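Local atomic coordinates of adenosine kinase (Sinorhizobium meliloti, PDB entry 3UBO), a protein that probably transfers the terminal phosphate of ATP to adenosine, as a kinase of the pfkB family, and holds adenosine and ADP in its active-site cleft. Residues A216-Q219 / E220-L224; S192-V195 / H196-R199; A233-L236 / L237-C241; D280-A283 / A284-F288. One frame throughout, in Å; residues are numbered along the deposited sequence.

Contact 1: A216-Q219 / E220-L224; sequences ANRQ and EALAL. With ADP (adenosine-5'-diphosphate), chain D.
N217 carries CG between its backbone N and its carbonyl carbon (chi1 60°), while E220 sets CG anti to its carbonyl carbon (chi1 -76°) and bends at chi2; these torsions bring amide and carboxylate together across the first turn of helix 218-224. Two reciprocal bonds follow. The backbone N of E220 gives its hydrogen to N217 OD1 (3.1 Å), almost straight, with the donor close to the line of the side-chain C=O, a bond that helps fix the rotation of the amide. In return the backbone N of N217 reaches E220 OE1 (2.9 Å), approaching 52° out of the carboxylate plane. Each side chain thus closes on the other's main chain, which is the definition of a capping box, with N217 at the N-cap. In sequence the pair spans N-R-Q-E, matching the NXXE motif of pfkB kinases, which in relatives is linked to phosphate and magnesium binding. With OD1 committed to the helix, the amide nitrogen is turned outward: N217 ND2 makes a weak bond to O1B of ADP (2.8 Å). ND2 also lies 2.7 Å from E220 OE2. Behind the cap two i-to-i+4 bonds start the helix, A221 N to N217 O (3.0 Å) and L222 N to R218 O (2.9 Å). On the outer flank, L222 CD1 lies beside the Q219 amide, nearest to OE1 (3.7 Å), and approaches R218 CG (4.1 Å). The R218 guanidinium itself has a cation-pi partner in F230, and E220 also touches S192.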
loop_
_atom_site.group_PDB
_atom_site.type_symbol
_atom_site.label_atom_id
_atom_site.label_comp_id
_atom_site.label_asym_id
_atom_site.label_seq_id
_atom_site.Cartn_x
_atom_site.Cartn_y
_atom_site.Cartn_z
ATOM N N ALA A 216 15.482 18.352 -12.835
ATOM C CA ALA A 216 14.984 17.722 -14.047
ATOM C C ALA A 216 15.684 16.349 -14.340
ATOM O O ALA A 216 16.777 16.037 -13.791
ATOM C CB ALA A 216 15.168 18.657 -15.206
ATOM N N ASN A 217 15.085 15.510 -15.191
ATOM C CA ASN A 217 15.832 14.329 -15.619
ATOM C C ASN A 217 16.368 14.667 -17.011
ATOM O O ASN A 217 16.069 15.736 -17.536
ATOM C CB ASN A 217 15.008 13.021 -15.527
ATOM C CG ASN A 217 13.740 13.050 -16.389
ATOM O OD1 ASN A 217 13.742 13.582 -17.500
ATOM N ND2 ASN A 217 12.662 12.450 -15.886
ATOM N N ARG A 218 17.160 13.790 -17.598
ATOM C CA ARG A 218 17.787 14.096 -18.855
ATOM C C ARG A 218 16.791 14.382 -19.970
ATOM O O ARG A 218 16.888 15.406 -20.615
ATOM C CB ARG A 218 18.719 12.981 -19.204
ATOM C CG ARG A 218 19.280 13.051 -20.559
ATOM C CD ARG A 218 20.009 11.731 -20.824
ATOM N NE ARG A 218 20.977 11.865 -21.892
ATOM C CZ ARG A 218 22.294 11.876 -21.691
ATOM N NH1 ARG A 218 22.788 11.755 -20.443
ATOM N NH2 ARG A 218 23.123 11.995 -22.738
ATOM N N GLN A 219 15.804 13.526 -20.203
ATOM C CA GLN A 219 14.845 13.797 -21.290
ATOM C C GLN A 219 14.186 15.181 -21.161
ATOM O O GLN A 219 14.070 15.929 -22.137
ATOM C CB GLN A 219 13.790 12.679 -21.405
ATOM C CG GLN A 219 14.309 11.429 -22.125
ATOM C CD GLN A 219 15.252 11.750 -23.316
ATOM O OE1 GLN A 219 15.019 12.694 -24.103
ATOM N NE2 GLN A 219 16.312 10.967 -23.444
ATOM N N GLU A 220 13.766 15.492 -19.940
ATOM C CA GLU A 220 13.141 16.776 -19.615
ATOM C C GLU A 220 14.041 17.970 -19.970
ATOM O O GLU A 220 13.608 18.942 -20.618
ATOM C CB GLU A 220 12.753 16.813 -18.147
ATOM C CG GLU A 220 11.506 16.006 -17.859
ATOM C CD GLU A 220 11.479 15.352 -16.451
ATOM O OE1 GLU A 220 12.178 15.816 -15.494
ATOM O OE2 GLU A 220 10.744 14.333 -16.316
ATOM N N ALA A 221 15.302 17.882 -19.562
ATOM C CA ALA A 221 16.282 18.872 -19.989
ATOM C C ALA A 221 16.546 18.933 -21.507
ATOM O O ALA A 221 16.589 20.025 -22.067
ATOM C CB ALA A 221 17.553 18.723 -19.220
ATOM N N LEU A 222 16.693 17.796 -22.180
ATOM C CA LEU A 222 16.876 17.820 -23.639
ATOM C C LEU A 222 15.727 18.516 -24.362
ATOM O O LEU A 222 15.897 18.957 -25.494
ATOM C CB LEU A 222 17.004 16.408 -24.210
ATOM C CG LEU A 222 18.275 15.657 -23.795
ATOM C CD1 LEU A 222 18.357 14.236 -24.381
ATOM C CD2 LEU A 222 19.492 16.464 -24.157
ATOM N N ALA A 223 14.571 18.599 -23.702
ATOM C CA ALA A 223 13.315 18.870 -24.374
ATOM C C ALA A 223 12.889 20.261 -24.063
ATOM O O ALA A 223 12.024 20.825 -24.721
ATOM C CB ALA A 223 12.248 17.916 -23.880
ATOM N N LEU A 224 13.467 20.785 -22.995
ATOM C CA LEU A 224 13.243 22.146 -22.578
ATOM C C LEU A 224 13.947 23.106 -23.531
ATOM O O LEU A 224 13.491 24.217 -23.711
ATOM C CB LEU A 224 13.732 22.323 -21.154
ATOM C CG LEU A 224 13.851 23.697 -20.520
ATOM C CD1 LEU A 224 12.456 24.311 -20.265
ATOM C CD2 LEU A 224 14.681 23.617 -19.241
HETATM P PB ADP D . 13.147 10.175 -13.156
HETATM O O1B ADP D . 12.227 10.005 -14.528
HETATM O O2B ADP D . 13.184 11.699 -12.456
HETATM O O3B ADP D . 12.727 9.201 -12.115
HETATM P PA ADP D . 16.092 9.285 -13.493
HETATM O O1A ADP D . 16.321 8.199 -14.711
HETATM O O2A ADP D . 17.060 10.374 -13.619
HETATM O O3A ADP D . 14.547 9.767 -13.975
HETATM O "O5'" ADP D . 16.240 8.681 -11.933
HETATM C "C5'" ADP D . 16.132 9.562 -10.821
HETATM C "C4'" ADP D . 17.125 9.197 -9.669
HETATM O "O4'" ADP D . 16.885 7.923 -8.903
HETATM C "C3'" ADP D . 18.689 9.020 -10.056
HETATM O "O3'" ADP D . 19.464 10.151 -10.410
HETATM C "C2'" ADP D . 19.231 7.970 -9.094
HETATM O "O2'" ADP D . 19.851 8.350 -7.857
HETATM C "C1'" ADP D . 18.032 7.066 -9.035
HETATM N N9 ADP D . 17.955 6.077 -10.155
HETATM C C8 ADP D . 17.171 6.115 -11.287
HETATM N N7 ADP D . 17.425 4.931 -12.099
HETATM C C5 ADP D . 18.423 4.162 -11.433
HETATM C C6 ADP D . 19.060 2.870 -11.754
HETATM N N6 ADP D . 18.649 2.127 -12.961
HETATM N N1 ADP D . 19.977 2.346 -10.897
HETATM C C2 ADP D . 20.321 3.011 -9.707
HETATM N N3 ADP D . 19.723 4.284 -9.383
HETATM C C4 ADP D . 18.769 4.828 -10.240
#

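Contact 2: S192-V195 / H196-R199; sequences SFCV and HRYR
R197 N bonds to F193 O (2.9 Å), the one regular i-to-i+4 link between the two halves of helix 192-197, whereas Y198 leaves helical angles and its N makes two weak bonds, to C194 O and to V195 O. H196 keeps CG anti to its carbonyl carbon (chi1 -59°), which lets ND1 return to S192 O (2.7 Å); the bond is bent, and S192 O is tilted 16° from the imidazole plane. R197 starts extended but bends at chi3 (74°), folding its guanidinium back over the helix until one face lies on C194 CA, which stands 3.3 Å above the guanidinium plane. The CG of R197 in turn sits over a face of the Y198 ring. C194 SG meets that ring at its edge, 4.1 Å from Y198 CD2, a cysteine sulfur-aromatic contact. D163 gathers both polar ends, in a salt bridge with R197 NE and a hydrogen bond with Y198 OH. A leucine in place of R197 would probably leave the D163 carboxylate without its cationic mate and uncover the backbone at C194. Chemically, a side-chain N-H takes up the carbonyl at S192, while near the end of the helix a single aspartate probably ties arginine and tyrosine together.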
loop_
_atom_site.group_PDB
_atom_site.type_symbol
_atom_site.label_atom_id
_atom_site.label_comp_id
_atom_site.label_asym_id
_atom_site.label_seq_id
_atom_site.Cartn_x
_atom_site.Cartn_y
_atom_site.Cartn_z
ATOM N N SER A 192 8.470 14.874 -19.250
ATOM C CA SER A 192 8.897 15.466 -20.488
ATOM C C SER A 192 7.745 15.906 -21.371
ATOM O O SER A 192 7.980 16.497 -22.402
ATOM C CB SER A 192 9.863 14.566 -21.249
ATOM O OG SER A 192 9.152 13.626 -22.013
ATOM N N PHE A 193 6.496 15.652 -21.015
ATOM C CA PHE A 193 5.422 16.181 -21.873
ATOM C C PHE A 193 4.895 17.451 -21.307
ATOM O O PHE A 193 4.445 18.296 -22.041
ATOM C CB PHE A 193 4.277 15.186 -22.111
ATOM C CG PHE A 193 4.664 14.056 -23.035
ATOM C CD1 PHE A 193 4.395 14.134 -24.398
ATOM C CD2 PHE A 193 5.343 12.913 -22.533
ATOM C CE1 PHE A 193 4.803 13.080 -25.280
ATOM C CE2 PHE A 193 5.755 11.851 -23.405
ATOM C CZ PHE A 193 5.475 11.943 -24.787
ATOM N N CYS A 194 4.912 17.546 -19.979
ATOM C CA CYS A 194 4.655 18.773 -19.247
ATOM C C CYS A 194 5.583 19.764 -19.883
ATOM O O CYS A 194 5.139 20.787 -20.402
ATOM C CB CYS A 194 5.027 18.583 -17.792
ATOM S SG CYS A 194 4.135 19.609 -16.628
ATOM N N VAL A 195 6.874 19.433 -19.918
ATOM C CA VAL A 195 7.847 20.280 -20.622
ATOM C C VAL A 195 7.407 20.792 -22.032
ATOM O O VAL A 195 7.375 21.999 -22.232
ATOM C CB VAL A 195 9.319 19.738 -20.542
ATOM C CG1 VAL A 195 10.259 20.515 -21.445
ATOM C CG2 VAL A 195 9.818 19.772 -19.077
ATOM N N HIS A 196 7.035 19.944 -22.987
ATOM C CA HIS A 196 6.452 20.504 -24.224
ATOM C C HIS A 196 5.220 21.394 -24.016
ATOM O O HIS A 196 5.123 22.478 -24.594
ATOM C CB HIS A 196 6.100 19.417 -25.216
ATOM C CG HIS A 196 7.263 18.579 -25.616
ATOM N ND1 HIS A 196 7.711 17.515 -24.854
ATOM C CD2 HIS A 196 8.068 18.627 -26.705
ATOM C CE1 HIS A 196 8.744 16.942 -25.454
ATOM N NE2 HIS A 196 8.982 17.595 -26.582
ATOM N N ARG A 197 4.281 20.956 -23.183
ATOM C CA ARG A 197 2.977 21.636 -22.954
ATOM C C ARG A 197 3.128 23.034 -22.270
ATOM O O ARG A 197 2.189 23.824 -22.184
ATOM C CB ARG A 197 2.094 20.647 -22.144
ATOM C CG ARG A 197 0.645 20.992 -21.603
ATOM C CD ARG A 197 -0.182 19.626 -21.163
ATOM N NE ARG A 197 0.250 18.973 -19.904
ATOM C CZ ARG A 197 1.094 17.919 -19.803
ATOM N NH1 ARG A 197 1.612 17.300 -20.881
ATOM N NH2 ARG A 197 1.430 17.475 -18.594
ATOM N N TYR A 198 4.330 23.301 -21.760
ATOM C CA TYR A 198 4.645 24.562 -21.090
ATOM C C TYR A 198 6.110 24.947 -21.228
ATOM O O TYR A 198 6.650 25.517 -20.285
ATOM C CB TYR A 198 4.318 24.518 -19.583
ATOM C CG TYR A 198 2.909 24.078 -19.238
ATOM C CD1 TYR A 198 1.818 24.939 -19.379
ATOM C CD2 TYR A 198 2.663 22.794 -18.792
ATOM C CE1 TYR A 198 0.499 24.522 -19.056
ATOM C CE2 TYR A 198 1.379 22.368 -18.493
ATOM C CZ TYR A 198 0.305 23.228 -18.618
ATOM O OH TYR A 198 -0.947 22.781 -18.292
ATOM N N ARG A 199 6.744 24.652 -22.375
ATOM C CA ARG A 199 8.156 25.067 -22.637
ATOM C C ARG A 199 8.370 26.519 -22.179
ATOM O O ARG A 199 9.309 26.855 -21.442
ATOM C CB ARG A 199 8.511 24.945 -24.134
ATOM C CG ARG A 199 9.920 24.479 -24.426
ATOM C CD ARG A 199 9.990 23.459 -25.643
ATOM N NE ARG A 199 10.546 24.022 -26.897
ATOM C CZ ARG A 199 10.768 23.338 -28.036
ATOM N NH1 ARG A 199 10.475 22.032 -28.095
ATOM N NH2 ARG A 199 11.277 23.955 -29.120
#

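Contact 3: A233-L236 / L237-C241; sequences ALEL and LARDC
D240 OD2 is gripped twice from outside, by a salt bridge from R207 NH2 and a hydrogen bond with Y225 OH, while D240 CG lies near L236 O. With CG anti to its carbonyl carbon (chi1 -55°), D240 folds back toward L236. Both of its oxygens and L236 O are acceptors, so R207 probably balances the carboxylate's charge, with Y225 OH as a second partner. L236 and R239 lie side by side pointing the same way, and L236 CD2 rests over one guanidinium face near its rim, 4.0 Å from R239 NH1. E235 OE1 is 4.3 Å from R239 NH2 but well out of the guanidinium plane, which makes this an attraction of charges and not a salt bridge. The helix beneath is regular, with L237 N bonded to A233 O (3.1 Å), A238 N to L234 O (3.2 Å) and R239 N to E235 O (3.1 Å). L234 CD2 meets L237 CD2 loosely at 4.4 Å. Amphipathic helix 230-240 packs L237 against V214 of strand 213-217 and M206 of helix 199-207, and L234 and A238 against V256 of strand 253-257.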
loop_
_atom_site.group_PDB
_atom_site.type_symbol
_atom_site.label_atom_id
_atom_site.label_comp_id
_atom_site.label_asym_id
_atom_site.label_seq_id
_atom_site.Cartn_x
_atom_site.Cartn_y
_atom_site.Cartn_z
ATOM N N ALA A 233 22.596 21.632 -23.895
ATOM C CA ALA A 233 21.442 21.861 -23.041
ATOM C C ALA A 233 21.883 22.246 -21.633
ATOM O O ALA A 233 21.242 23.090 -20.972
ATOM C CB ALA A 233 20.532 20.651 -23.017
ATOM N N LEU A 234 22.996 21.654 -21.196
ATOM C CA LEU A 234 23.578 21.972 -19.889
ATOM C C LEU A 234 23.987 23.446 -19.792
ATOM O O LEU A 234 23.838 24.047 -18.734
ATOM C CB LEU A 234 24.736 21.016 -19.531
ATOM C CG LEU A 234 24.321 19.657 -18.926
ATOM C CD1 LEU A 234 25.479 18.793 -18.546
ATOM C CD2 LEU A 234 23.531 19.892 -17.688
ATOM N N GLU A 235 24.466 24.033 -20.897
ATOM C CA GLU A 235 24.830 25.450 -20.917
ATOM C C GLU A 235 23.597 26.297 -20.770
ATOM O O GLU A 235 23.530 27.153 -19.903
ATOM C CB GLU A 235 25.539 25.833 -22.210
ATOM C CG GLU A 235 26.902 25.211 -22.362
ATOM C CD GLU A 235 27.502 25.485 -23.741
ATOM O OE1 GLU A 235 26.768 26.095 -24.591
ATOM O OE2 GLU A 235 28.696 25.079 -23.948
ATOM N N LEU A 236 22.617 26.063 -21.623
ATOM C CA LEU A 236 21.441 26.913 -21.611
ATOM C C LEU A 236 20.772 26.946 -20.225
ATOM O O LEU A 236 20.305 28.002 -19.741
ATOM C CB LEU A 236 20.492 26.430 -22.693
ATOM C CG LEU A 236 21.257 26.250 -24.011
ATOM C CD1 LEU A 236 20.427 25.495 -25.036
ATOM C CD2 LEU A 236 21.653 27.613 -24.555
ATOM N N LEU A 237 20.772 25.780 -19.588
ATOM C CA LEU A 237 20.153 25.575 -18.289
ATOM C C LEU A 237 20.884 26.311 -17.168
ATOM O O LEU A 237 20.259 26.769 -16.199
ATOM C CB LEU A 237 20.157 24.081 -17.987
ATOM C CG LEU A 237 19.799 23.705 -16.547
ATOM C CD1 LEU A 237 18.302 23.780 -16.434
ATOM C CD2 LEU A 237 20.305 22.341 -16.080
ATOM N N ALA A 238 22.217 26.378 -17.310
ATOM C CA ALA A 238 23.105 27.198 -16.464
ATOM C C ALA A 238 22.862 28.705 -16.562
ATOM O O ALA A 238 22.973 29.383 -15.561
ATOM C CB ALA A 238 24.540 26.914 -16.779
ATOM N N ARG A 239 22.555 29.189 -17.775
ATOM C CA ARG A 239 22.216 30.581 -18.078
ATOM C C ARG A 239 20.902 31.059 -17.463
ATOM O O ARG A 239 20.720 32.298 -17.238
ATOM C CB ARG A 239 22.072 30.816 -19.597
ATOM C CG ARG A 239 23.216 30.370 -20.456
ATOM C CD ARG A 239 23.172 31.021 -21.847
ATOM N NE ARG A 239 24.305 30.556 -22.664
ATOM C CZ ARG A 239 24.388 30.645 -23.998
ATOM N NH1 ARG A 239 23.398 31.202 -24.707
ATOM N NH2 ARG A 239 25.472 30.171 -24.626
ATOM N N ASP A 240 19.962 30.125 -17.247
ATOM C CA ASP A 240 18.587 30.562 -16.962
ATOM C C ASP A 240 18.167 30.453 -15.484
ATOM O O ASP A 240 17.136 31.053 -15.061
ATOM C CB ASP A 240 17.604 29.885 -17.914
ATOM C CG ASP A 240 17.970 30.101 -19.376
ATOM O OD1 ASP A 240 18.913 30.881 -19.644
ATOM O OD2 ASP A 240 17.318 29.495 -20.265
ATOM N N CYS A 241 18.983 29.708 -14.715
ATOM C CA CYS A 241 18.843 29.621 -13.247
ATOM C C CYS A 241 20.186 29.693 -12.482
ATOM O O CYS A 241 21.261 29.512 -13.059
ATOM C CB CYS A 241 18.050 28.366 -12.853
ATOM S SG CYS A 241 18.795 26.842 -13.487
#

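Contact 4: D280-A283 / A284-F288; sequences DLYA and AGFLF. With ADN (adenosine), chain C.
A283 and A284 are the tight part of this buried turn, A283 packing on F215 and A284 on T66, while Y282 and F286 meet more loosely and F288, partly exposed, leads its ring away. The bonding is uneven: A284 N reaches D280 O (3.3 Å) only weakly, but F286 N to Y282 O (3.0 Å) and L287 N to A283 O (3.0 Å) are sound, each donor tilted from the carbonyl plane. F286 turns CG anti to its backbone N (chi1 -179°), placing CD2 4.2 Å from Y282 CE1; the rings approach obliquely, without a stack. F286 finds its edge-to-face partner in F215 of strand 213-217. At the start of the turn D280 ends the G-A-G-D sequence characteristic of pfkB kinases. S62 OG holds OD1 and N65 ND2 holds OD2, and D280 OD2 lies beside the 5' end of adenosine, 3.3 Å from O5', the hydroxyl that would receive the phosphate, with C5' nearer still. An alanine at D280 is likely to leave S62 and N65 without their acceptor and O5' without its carboxylate neighbour. A helix packed through alanine and aromatic groups thus presents a carboxylate, held by two donors, to the nucleoside.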
loop_
_atom_site.group_PDB
_atom_site.type_symbol
_atom_site.label_atom_id
_atom_site.label_comp_id
_atom_site.label_asym_id
_atom_site.label_seq_id
_atom_site.Cartn_x
_atom_site.Cartn_y
_atom_site.Cartn_z
ATOM N N ASP A 280 11.764 12.391 -7.291
ATOM C CA ASP A 280 11.167 13.113 -6.201
ATOM C C ASP A 280 12.018 12.976 -4.979
ATOM O O ASP A 280 12.090 13.861 -4.173
ATOM C CB ASP A 280 9.782 12.581 -5.865
ATOM C CG ASP A 280 8.845 12.649 -7.004
ATOM O OD1 ASP A 280 9.144 13.346 -7.971
ATOM O OD2 ASP A 280 7.808 11.991 -6.935
ATOM N N LEU A 281 12.646 11.836 -4.819
ATOM C CA LEU A 281 13.410 11.617 -3.621
ATOM C C LEU A 281 14.857 11.956 -3.831
ATOM O O LEU A 281 15.612 12.072 -2.901
ATOM C CB LEU A 281 13.216 10.202 -3.129
ATOM C CG LEU A 281 12.202 10.234 -2.012
ATOM C CD1 LEU A 281 10.913 9.634 -2.393
ATOM C CD2 LEU A 281 12.732 9.636 -0.782
ATOM N N TYR A 282 15.233 12.136 -5.078
ATOM C CA TYR A 282 16.530 12.654 -5.364
ATOM C C TYR A 282 16.617 14.107 -4.912
ATOM O O TYR A 282 17.584 14.544 -4.315
ATOM C CB TYR A 282 16.798 12.582 -6.835
ATOM C CG TYR A 282 18.106 13.206 -7.176
ATOM C CD1 TYR A 282 18.205 14.546 -7.435
ATOM C CD2 TYR A 282 19.251 12.454 -7.208
ATOM C CE1 TYR A 282 19.394 15.098 -7.741
ATOM C CE2 TYR A 282 20.427 12.997 -7.506
ATOM C CZ TYR A 282 20.503 14.314 -7.771
ATOM O OH TYR A 282 21.716 14.843 -8.070
ATOM N N ALA A 283 15.574 14.847 -5.205
ATOM C CA ALA A 283 15.498 16.219 -4.849
ATOM C C ALA A 283 15.279 16.367 -3.374
ATOM O O ALA A 283 15.656 17.348 -2.804
ATOM C CB ALA A 283 14.384 16.844 -5.589
ATOM N N ALA A 284 14.639 15.403 -2.756
ATOM C CA ALA A 284 14.376 15.513 -1.346
ATOM C C ALA A 284 15.673 15.446 -0.599
ATOM O O ALA A 284 15.891 16.179 0.334
ATOM C CB ALA A 284 13.489 14.423 -0.896
ATOM N N GLY A 285 16.533 14.541 -1.009
ATOM C CA GLY A 285 17.792 14.378 -0.340
ATOM C C GLY A 285 18.658 15.560 -0.644
ATOM O O GLY A 285 19.299 16.117 0.223
ATOM N N PHE A 286 18.670 15.956 -1.895
ATOM C CA PHE A 286 19.490 17.072 -2.258
ATOM C C PHE A 286 19.187 18.337 -1.434
ATOM O O PHE A 286 20.051 19.011 -0.956
ATOM C CB PHE A 286 19.307 17.275 -3.730
ATOM C CG PHE A 286 20.092 18.363 -4.263
ATOM C CD1 PHE A 286 19.946 19.642 -3.767
ATOM C CD2 PHE A 286 20.997 18.136 -5.282
ATOM C CE1 PHE A 286 20.700 20.716 -4.288
ATOM C CE2 PHE A 286 21.782 19.194 -5.811
ATOM C CZ PHE A 286 21.609 20.490 -5.307
ATOM N N LEU A 287 17.929 18.622 -1.223
ATOM C CA LEU A 287 17.543 19.824 -0.531
ATOM C C LEU A 287 17.746 19.672 0.979
ATOM O O LEU A 287 17.880 20.682 1.715
ATOM C CB LEU A 287 16.080 20.184 -0.831
ATOM C CG LEU A 287 15.628 20.508 -2.267
ATOM C CD1 LEU A 287 14.157 20.958 -2.313
ATOM C CD2 LEU A 287 16.485 21.536 -2.986
ATOM N N PHE A 288 17.731 18.431 1.448
ATOM C CA PHE A 288 18.042 18.184 2.843
ATOM C C PHE A 288 19.492 18.563 3.038
ATOM O O PHE A 288 19.879 19.056 4.094
ATOM C CB PHE A 288 17.969 16.700 3.186
ATOM C CG PHE A 288 18.466 16.390 4.561
ATOM C CD1 PHE A 288 17.753 16.808 5.678
ATOM C CD2 PHE A 288 19.643 15.675 4.740
ATOM C CE1 PHE A 288 18.211 16.516 6.957
ATOM C CE2 PHE A 288 20.110 15.360 6.030
ATOM C CZ PHE A 288 19.412 15.796 7.136
HETATM O "O5'" ADN C . 7.111 10.939 -9.988
HETATM C "C5'" ADN C . 6.533 10.156 -8.877
HETATM C "C4'" ADN C . 5.085 10.592 -8.466
HETATM O "O4'" ADN C . 4.403 11.331 -9.486
HETATM C "C3'" ADN C . 3.920 9.657 -7.848
HETATM O "O3'" ADN C . 3.895 9.169 -6.528
HETATM C "C2'" ADN C . 2.620 10.434 -8.244
HETATM O "O2'" ADN C . 1.679 10.679 -7.177
HETATM C "C1'" ADN C . 3.187 11.631 -8.897
HETATM N N9 ADN C . 2.288 12.145 -9.974
HETATM C C8 ADN C . 1.724 11.517 -11.122
HETATM N N7 ADN C . 1.051 12.484 -11.916
HETATM C C5 ADN C . 1.213 13.714 -11.254
HETATM C C6 ADN C . 0.749 15.027 -11.544
HETATM N N6 ADN C . -0.013 15.318 -12.728
HETATM N N1 ADN C . 1.103 16.085 -10.631
HETATM C C2 ADN C . 1.893 15.808 -9.468
HETATM N N3 ADN C . 2.376 14.517 -9.142
HETATM C C4 ADN C . 1.999 13.494 -10.045
#

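In the fold
From the N terminus the order is contact 2, contact 1, contact 3 and contact 4, strictly in series; none nests in or crosses another, and each spans one continuous stretch, so none closes a long loop. Contact 2 lies after strand 184-188 and packs on contact 1, where L224 N meets V195 CG1 at 3.6 Å. Contact 1 joins the end of strand 213-217 to helix 218-224, and its A221 touches A233 of the next helix, in contact 3. Contact 4 stands apart, about 7 Å from contact 1 at nearest atoms, yet packs on strand 213-217 too. Contact 1 meets ADP through N217; contact 4 meets adenosine through D280 and ADP through Y282.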